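Local coordinates for protein aminoglycoside 3'-phosphotransferase AphA1-IAB (Acinetobacter baumannii, PDB 4FEW) that probably transfers a phosphate from ATP to the 3'-hydroxyl of kanamycin and related aminoglycosides, giving resistance to these antibiotics, at residues S37-Y42 / F54-K59; T106-L111 / S201-I206. All blocks are in the same frame, centred on the assembly; numbering follows the deposited sequence.

Interaction 1. Residues S37-Y42 / F54-K59; sequences SGATIY and FLKHGK. With PP2 (1-tert-butyl-3-(4-chloro-phenyl)-1H-pyrazolo[3,4-D]pyrimidin-4-ylamine), chain H.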
loop_
_atom_site.group_PDB
_atom_site.type_symbol
_atom_site.label_atom_id
_atom_site.label_comp_id
_atom_site.label_asym_id
_atom_site.label_seq_id
_atom_site.Cartn_x
_atom_site.Cartn_y
_atom_site.Cartn_z
ATOM N N SER A 37 3.141 5.867 5.842
ATOM C CA SER A 37 4.087 5.852 6.944
ATOM C C SER A 37 4.451 7.261 7.421
ATOM O O SER A 37 5.460 7.460 8.097
ATOM C CB SER A 37 5.322 5.039 6.566
ATOM O OG SER A 37 4.956 3.720 6.161
ATOM N N GLY A 38 3.612 8.233 7.070
ATOM C CA GLY A 38 3.733 9.571 7.609
ATOM C C GLY A 38 4.489 10.535 6.714
ATOM O O GLY A 38 4.741 11.669 7.114
ATOM N N ALA A 39 4.850 10.105 5.508
ATOM C CA ALA A 39 5.603 10.990 4.615
ATOM C C ALA A 39 4.777 12.224 4.301
ATOM O O ALA A 39 3.566 12.157 4.293
ATOM C CB ALA A 39 5.964 10.270 3.331
ATOM N N THR A 40 5.422 13.361 4.059
ATOM C CA THR A 40 4.692 14.506 3.540
ATOM C C THR A 40 4.362 14.252 2.067
ATOM O O THR A 40 5.210 13.792 1.298
ATOM C CB THR A 40 5.498 15.796 3.709
ATOM O OG1 THR A 40 5.913 15.906 5.074
ATOM C CG2 THR A 40 4.664 17.008 3.334
ATOM N N ILE A 41 3.120 14.506 1.677
ATOM C CA ILE A 41 2.730 14.288 0.289
ATOM C C ILE A 41 2.362 15.578 -0.421
ATOM O O ILE A 41 1.506 16.327 0.046
ATOM C CB ILE A 41 1.577 13.292 0.159
ATOM C CG1 ILE A 41 2.007 11.935 0.704
ATOM C CG2 ILE A 41 1.160 13.154 -1.309
ATOM C CD1 ILE A 41 0.910 10.921 0.693
ATOM N N TYR A 42 3.027 15.830 -1.547
ATOM C CA TYR A 42 2.705 16.970 -2.396
ATOM C C TYR A 42 2.084 16.522 -3.708
ATOM O O TYR A 42 2.536 15.559 -4.336
ATOM C CB TYR A 42 3.944 17.813 -2.702
ATOM C CG TYR A 42 4.644 18.371 -1.486
ATOM C CD1 TYR A 42 4.174 19.510 -0.840
ATOM C CD2 TYR A 42 5.787 17.765 -0.992
ATOM C CE1 TYR A 42 4.822 20.015 0.272
ATOM C CE2 TYR A 42 6.439 18.264 0.114
ATOM C CZ TYR A 42 5.958 19.384 0.746
ATOM O OH TYR A 42 6.626 19.861 1.851
ATOM N N PHE A 54 3.072 13.279 -8.133
ATOM C CA PHE A 54 3.098 13.281 -6.676
ATOM C C PHE A 54 4.534 13.281 -6.178
ATOM O O PHE A 54 5.390 12.606 -6.744
ATOM C CB PHE A 54 2.319 12.099 -6.098
ATOM C CG PHE A 54 0.830 12.329 -6.049
ATOM C CD1 PHE A 54 0.252 12.978 -4.969
ATOM C CD2 PHE A 54 0.012 11.915 -7.090
ATOM C CE1 PHE A 54 -1.119 13.210 -4.928
ATOM C CE2 PHE A 54 -1.354 12.130 -7.051
ATOM C CZ PHE A 54 -1.922 12.787 -5.972
ATOM N N LEU A 55 4.795 14.064 -5.137
ATOM C CA LEU A 55 6.094 14.053 -4.471
ATOM C C LEU A 55 5.926 13.649 -3.011
ATOM O O LEU A 55 5.155 14.258 -2.278
ATOM C CB LEU A 55 6.766 15.423 -4.571
ATOM C CG LEU A 55 8.138 15.581 -3.909
ATOM C CD1 LEU A 55 9.164 14.648 -4.536
ATOM C CD2 LEU A 55 8.605 17.024 -4.011
ATOM N N LYS A 56 6.636 12.606 -2.607
ATOM C CA LYS A 56 6.642 12.154 -1.227
ATOM C C LYS A 56 7.970 12.529 -0.601
ATOM O O LYS A 56 9.013 12.305 -1.202
ATOM C CB LYS A 56 6.513 10.636 -1.162
ATOM C CG LYS A 56 5.111 10.099 -1.006
ATOM C CD LYS A 56 5.154 8.649 -0.551
ATOM C CE LYS A 56 3.779 8.015 -0.557
ATOM N NZ LYS A 56 3.811 6.723 0.192
ATOM N N HIS A 57 7.934 13.084 0.607
ATOM C CA HIS A 57 9.158 13.402 1.333
ATOM C C HIS A 57 9.141 12.756 2.702
ATOM O O HIS A 57 8.294 13.080 3.545
ATOM C CB HIS A 57 9.327 14.921 1.496
ATOM C CG HIS A 57 10.493 15.315 2.356
ATOM N ND1 HIS A 57 10.517 16.479 3.097
ATOM C CD2 HIS A 57 11.684 14.704 2.579
ATOM C CE1 HIS A 57 11.667 16.565 3.744
ATOM N NE2 HIS A 57 12.390 15.497 3.453
ATOM N N GLY A 58 10.102 11.873 2.937
ATOM C CA GLY A 58 10.263 11.260 4.240
ATOM C C GLY A 58 11.540 11.728 4.906
ATOM O O GLY A 58 12.589 11.777 4.264
ATOM N N LYS A 59 11.450 12.087 6.185
ATOM C CA LYS A 59 12.628 12.410 6.972
ATOM C C LYS A 59 12.833 11.331 8.038
ATOM O O LYS A 59 11.871 10.762 8.533
ATOM C CB LYS A 59 12.476 13.795 7.610
ATOM C CG LYS A 59 13.789 14.454 7.958
ATOM C CD LYS A 59 13.677 15.977 7.941
ATOM C CE LYS A 59 12.588 16.472 8.874
ATOM N NZ LYS A 59 12.722 17.937 9.139
HETATM C C1 PP2 H . -0.846 8.692 -5.617
HETATM N N2 PP2 H . 0.104 8.229 -6.445
HETATM C C3 PP2 H . -0.154 8.074 -7.723
HETATM N N4 PP2 H . -1.344 8.356 -8.221
HETATM C C5 PP2 H . -2.343 8.810 -7.459
HETATM C C6 PP2 H . -2.116 8.996 -6.093
HETATM C C8 PP2 H . -2.805 9.436 -4.950
HETATM N N9 PP2 H . -1.958 9.363 -3.924
HETATM N N10 PP2 H . -0.859 8.946 -4.306
HETATM C C11 PP2 H . -4.119 9.883 -4.828
HETATM C C12 PP2 H . -5.002 9.965 -5.894
HETATM C C13 PP2 H . -6.296 10.425 -5.730
HETATM C C14 PP2 H . -6.721 10.820 -4.471
HETATM C C15 PP2 H . -5.851 10.753 -3.389
HETATM C C16 PP2 H . -4.553 10.289 -3.570
HETATM C C22 PP2 H . 0.290 8.739 -3.384
HETATM C C23 PP2 H . 1.419 9.687 -3.767
HETATM C C24 PP2 H . -0.212 9.021 -1.970
HETATM C C25 PP2 H . 0.759 7.277 -3.474
HETATM N N25 PP2 H . -3.495 9.062 -8.066
HETATM CL CL PP2 H . -8.338 11.391 -4.263
HETATM O O HOH W 1 8.653 18.469 3.682
#
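I41 and F54 meet on the side of the hairpin that faces the inhibitor PP2. CG2 of I41 lies 3.8 Å from CD1 of F54, and the two side chains run at a slant to each other. The branches of I41 have separate tasks. CG2 stands anti to the backbone N and takes the F54 ring. CG1 stands beside that N (chi1 -62°), passes K56 CG, and carries CD1 on to PP2, 3.5 Å from C24 of its tert-butyl group.

The F54 ring lays one face over the fused ring system of PP2, with CE2 of F54 3.4 Å from PP2 C6. On the same side of the sheet K56 runs alongside I41, extended beyond CG. Its NZ leaves the contact to form salt bridges with E69 and D217. This is consistent with the lysine–glutamate pair of kinase-like folds, with D217 probably at the position of their metal-binding aspartate.

The other side carries T40, Y42, L55 and H57. Y42 and L55 lie side by side and point the same way, CB to CB 4.1 Å. A water joins Y42 OH, at 3.1 Å, to ND1 of H57, meeting the imidazole edge in its plane. H57 NE2 is held by D94.

Four backbone bonds join strands 40-45 and 53-59, antiparallel neighbours in the five-stranded sheet of the N-terminal lobe. Y42 N to L55 O, at 2.7 Å, is nearly straight (175°). The chemistry is divided: apolar and aromatic groups meet the flat inhibitor, while two carboxylates probably balance the charge of the buried lysine.

Interaction 2. Residues T106-L111 / S201-I206; sequences TAFQVL and SLDNLI. With PP2 (1-tert-butyl-3-(4-chloro-phenyl)-1H-pyrazolo[3,4-D]pyrimidin-4-ylamine), chain H.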
loop_
_atom_site.group_PDB
_atom_site.type_symbol
_atom_site.label_atom_id
_atom_site.label_comp_id
_atom_site.label_asym_id
_atom_site.label_seq_id
_atom_site.Cartn_x
_atom_site.Cartn_y
_atom_site.Cartn_z
ATOM N N THR A 106 -10.242 7.130 -6.187
ATOM C CA THR A 106 -10.027 5.894 -5.435
ATOM C C THR A 106 -11.281 5.040 -5.475
ATOM O O THR A 106 -12.373 5.539 -5.734
ATOM C CB THR A 106 -9.685 6.161 -3.956
ATOM O OG1 THR A 106 -10.805 6.792 -3.307
ATOM C CG2 THR A 106 -8.448 7.043 -3.841
ATOM N N ALA A 107 -11.113 3.751 -5.199
ATOM C CA ALA A 107 -12.239 2.836 -5.084
ATOM C C ALA A 107 -13.236 3.365 -4.057
ATOM O O ALA A 107 -14.444 3.273 -4.256
ATOM C CB ALA A 107 -11.751 1.436 -4.691
ATOM N N PHE A 108 -12.710 3.907 -2.964
ATOM C CA PHE A 108 -13.529 4.505 -1.906
ATOM C C PHE A 108 -14.370 5.638 -2.455
ATOM O O PHE A 108 -15.588 5.691 -2.237
ATOM C CB PHE A 108 -12.650 5.024 -0.769
ATOM C CG PHE A 108 -13.430 5.597 0.404
ATOM C CD1 PHE A 108 -13.923 4.763 1.405
ATOM C CD2 PHE A 108 -13.663 6.961 0.501
ATOM C CE1 PHE A 108 -14.631 5.285 2.487
ATOM C CE2 PHE A 108 -14.372 7.484 1.571
ATOM C CZ PHE A 108 -14.851 6.642 2.566
ATOM N N GLN A 109 -13.728 6.553 -3.170
ATOM C CA GLN A 109 -14.452 7.693 -3.717
ATOM C C GLN A 109 -15.564 7.254 -4.659
ATOM O O GLN A 109 -16.684 7.759 -4.585
ATOM C CB GLN A 109 -13.503 8.635 -4.447
ATOM C CG GLN A 109 -12.647 9.493 -3.534
ATOM C CD GLN A 109 -11.672 10.364 -4.314
ATOM O OE1 GLN A 109 -10.881 9.866 -5.118
ATOM N NE2 GLN A 109 -11.739 11.671 -4.092
ATOM N N VAL A 110 -15.257 6.320 -5.550
ATOM C CA VAL A 110 -16.231 5.903 -6.549
ATOM C C VAL A 110 -17.371 5.120 -5.897
ATOM O O VAL A 110 -18.524 5.207 -6.329
ATOM C CB VAL A 110 -15.567 5.095 -7.704
ATOM C CG1 VAL A 110 -16.613 4.610 -8.688
ATOM C CG2 VAL A 110 -14.527 5.965 -8.423
ATOM N N LEU A 111 -17.056 4.385 -4.840
ATOM C CA LEU A 111 -18.084 3.641 -4.126
ATOM C C LEU A 111 -19.091 4.595 -3.491
ATOM O O LEU A 111 -20.291 4.327 -3.488
ATOM C CB LEU A 111 -17.462 2.733 -3.065
ATOM C CG LEU A 111 -18.430 1.815 -2.323
ATOM C CD1 LEU A 111 -19.286 1.047 -3.306
ATOM C CD2 LEU A 111 -17.651 0.855 -1.437
ATOM N N SER A 201 -6.336 -1.443 0.554
ATOM C CA SER A 201 -7.536 -0.755 1.034
ATOM C C SER A 201 -8.267 -0.108 -0.134
ATOM O O SER A 201 -7.747 -0.066 -1.249
ATOM C CB SER A 201 -7.159 0.342 2.034
ATOM O OG SER A 201 -6.642 1.466 1.341
ATOM N N LEU A 202 -9.464 0.414 0.126
ATOM C CA LEU A 202 -10.237 1.101 -0.909
ATOM C C LEU A 202 -9.591 2.412 -1.315
ATOM O O LEU A 202 -9.923 2.981 -2.362
ATOM C CB LEU A 202 -11.672 1.362 -0.434
ATOM C CG LEU A 202 -12.637 0.175 -0.315
ATOM C CD1 LEU A 202 -13.941 0.638 0.300
ATOM C CD2 LEU A 202 -12.881 -0.474 -1.673
ATOM N N ASP A 203 -8.684 2.907 -0.475
ATOM C CA ASP A 203 -7.982 4.147 -0.776
ATOM C C ASP A 203 -6.887 3.947 -1.822
ATOM O O ASP A 203 -6.434 4.908 -2.442
ATOM C CB ASP A 203 -7.335 4.727 0.484
ATOM C CG ASP A 203 -8.346 5.230 1.490
ATOM O OD1 ASP A 203 -9.398 5.776 1.069
ATOM O OD2 ASP A 203 -8.074 5.087 2.702
ATOM N N ASN A 204 -6.450 2.706 -1.998
ATOM C CA ASN A 204 -5.229 2.448 -2.764
ATOM C C ASN A 204 -5.417 1.823 -4.146
ATOM O O ASN A 204 -4.453 1.375 -4.784
ATOM C CB ASN A 204 -4.274 1.613 -1.920
ATOM C CG ASN A 204 -3.688 2.413 -0.803
ATOM O OD1 ASN A 204 -3.593 3.628 -0.923
ATOM N ND2 ASN A 204 -3.309 1.758 0.301
ATOM N N LEU A 205 -6.663 1.803 -4.598
ATOM C CA LEU A 205 -7.004 1.325 -5.921
ATOM C C LEU A 205 -7.684 2.443 -6.666
ATOM O O LEU A 205 -8.577 3.099 -6.131
ATOM C CB LEU A 205 -7.891 0.091 -5.808
ATOM C CG LEU A 205 -6.964 -1.003 -5.255
ATOM C CD1 LEU A 205 -7.627 -1.891 -4.243
ATOM C CD2 LEU A 205 -6.360 -1.807 -6.402
ATOM N N ILE A 206 -7.263 2.662 -7.905
ATOM C CA ILE A 206 -7.694 3.844 -8.651
ATOM C C ILE A 206 -8.568 3.512 -9.858
ATOM O O ILE A 206 -8.180 2.724 -10.725
ATOM C CB ILE A 206 -6.468 4.670 -9.070
ATOM C CG1 ILE A 206 -5.623 4.998 -7.825
ATOM C CG2 ILE A 206 -6.885 5.919 -9.804
ATOM C CD1 ILE A 206 -6.258 5.999 -6.904
HETATM C C1 PP2 H . -0.846 8.692 -5.617
HETATM N N2 PP2 H . 0.104 8.229 -6.445
HETATM C C3 PP2 H . -0.154 8.074 -7.723
HETATM N N4 PP2 H . -1.344 8.356 -8.221
HETATM C C5 PP2 H . -2.343 8.810 -7.459
HETATM C C6 PP2 H . -2.116 8.996 -6.093
HETATM C C8 PP2 H . -2.805 9.436 -4.950
HETATM N N9 PP2 H . -1.958 9.363 -3.924
HETATM N N10 PP2 H . -0.859 8.946 -4.306
HETATM C C11 PP2 H . -4.119 9.883 -4.828
HETATM C C12 PP2 H . -5.002 9.965 -5.894
HETATM C C13 PP2 H . -6.296 10.425 -5.730
HETATM C C14 PP2 H . -6.721 10.820 -4.471
HETATM C C15 PP2 H . -5.851 10.753 -3.389
HETATM C C16 PP2 H . -4.553 10.289 -3.570
HETATM C C22 PP2 H . 0.290 8.739 -3.384
HETATM C C23 PP2 H . 1.419 9.687 -3.767
HETATM C C24 PP2 H . -0.212 9.021 -1.970
HETATM C C25 PP2 H . 0.759 7.277 -3.474
HETATM N N25 PP2 H . -3.495 9.062 -8.066
HETATM CL CL PP2 H . -8.338 11.391 -4.263
HETATM O O HOH W 2 -10.066 7.579 -0.780
#
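A107 sets its CB against L202, 3.7 Å from CD2. The other methyl of that leucine, CD1, reaches L111 CD2 at 4.1 Å, where the two side chains cross at a slant. Between them the two branches of L202 meet residues one helical turn apart. Its CB also packs on CB of F108. The F108 ring then turns away, because its CG is anti to the backbone N (chi1 -177°). CD1 of L202 still comes near the plane of that ring, at its edge.

The backbone of the first helical turn is tied down as well. F108 N donates to L202 O at 3.0 Å, from well above the carbonyl plane. A107 N donates to L205 O.

T106 is the N-cap of helix 107-113 and forms a capping box with Q109. T106 OG1 sits between its own backbone N and carbonyl carbon (chi1 64°), and there accepts from Q109 N, 2.9 Å away. Q109 OE1 in turn takes T106 N on a lone pair. T106 also pairs with I206 at the margin of the small antiparallel sheet. This is the C-terminal lobe of the kinase-like fold. S201-N204 is a type I turn in what is, by its sequence, probably the catalytic loop. N204 ND2 bonds to the backbone O of D199, the probable proton acceptor.

A water bridges T106 OG1 and OD1 of D203, donating to the carboxylate at 2.7 Å. The D203 and F108 side chains lie side by side, with carboxylate and ring planes 61° apart. On the side of PP2, Q109 OE1 comes 3.1 Å from the chlorine.

How the interactions relate
Both contacts are largely buried, but they lie in different lobes, their centres about 20 Å apart. Interaction 1 joins two neighbouring strands of one hairpin. Interaction 2 brings together parts distant in sequence, a helix start and a turn leading into a strand. Regular strand pairing dominates the first; helix capping and leucine packing dominate the second. The two do not touch each other, yet both reach PP2. Residues 37-42 and 54-59 meet its tert-butyl group and fused rings, whereas 106-111 meets the chlorine. Interaction 1 contains the salt-bridged K56, and interaction 2 lies nearer the bound kanamycin, through D203.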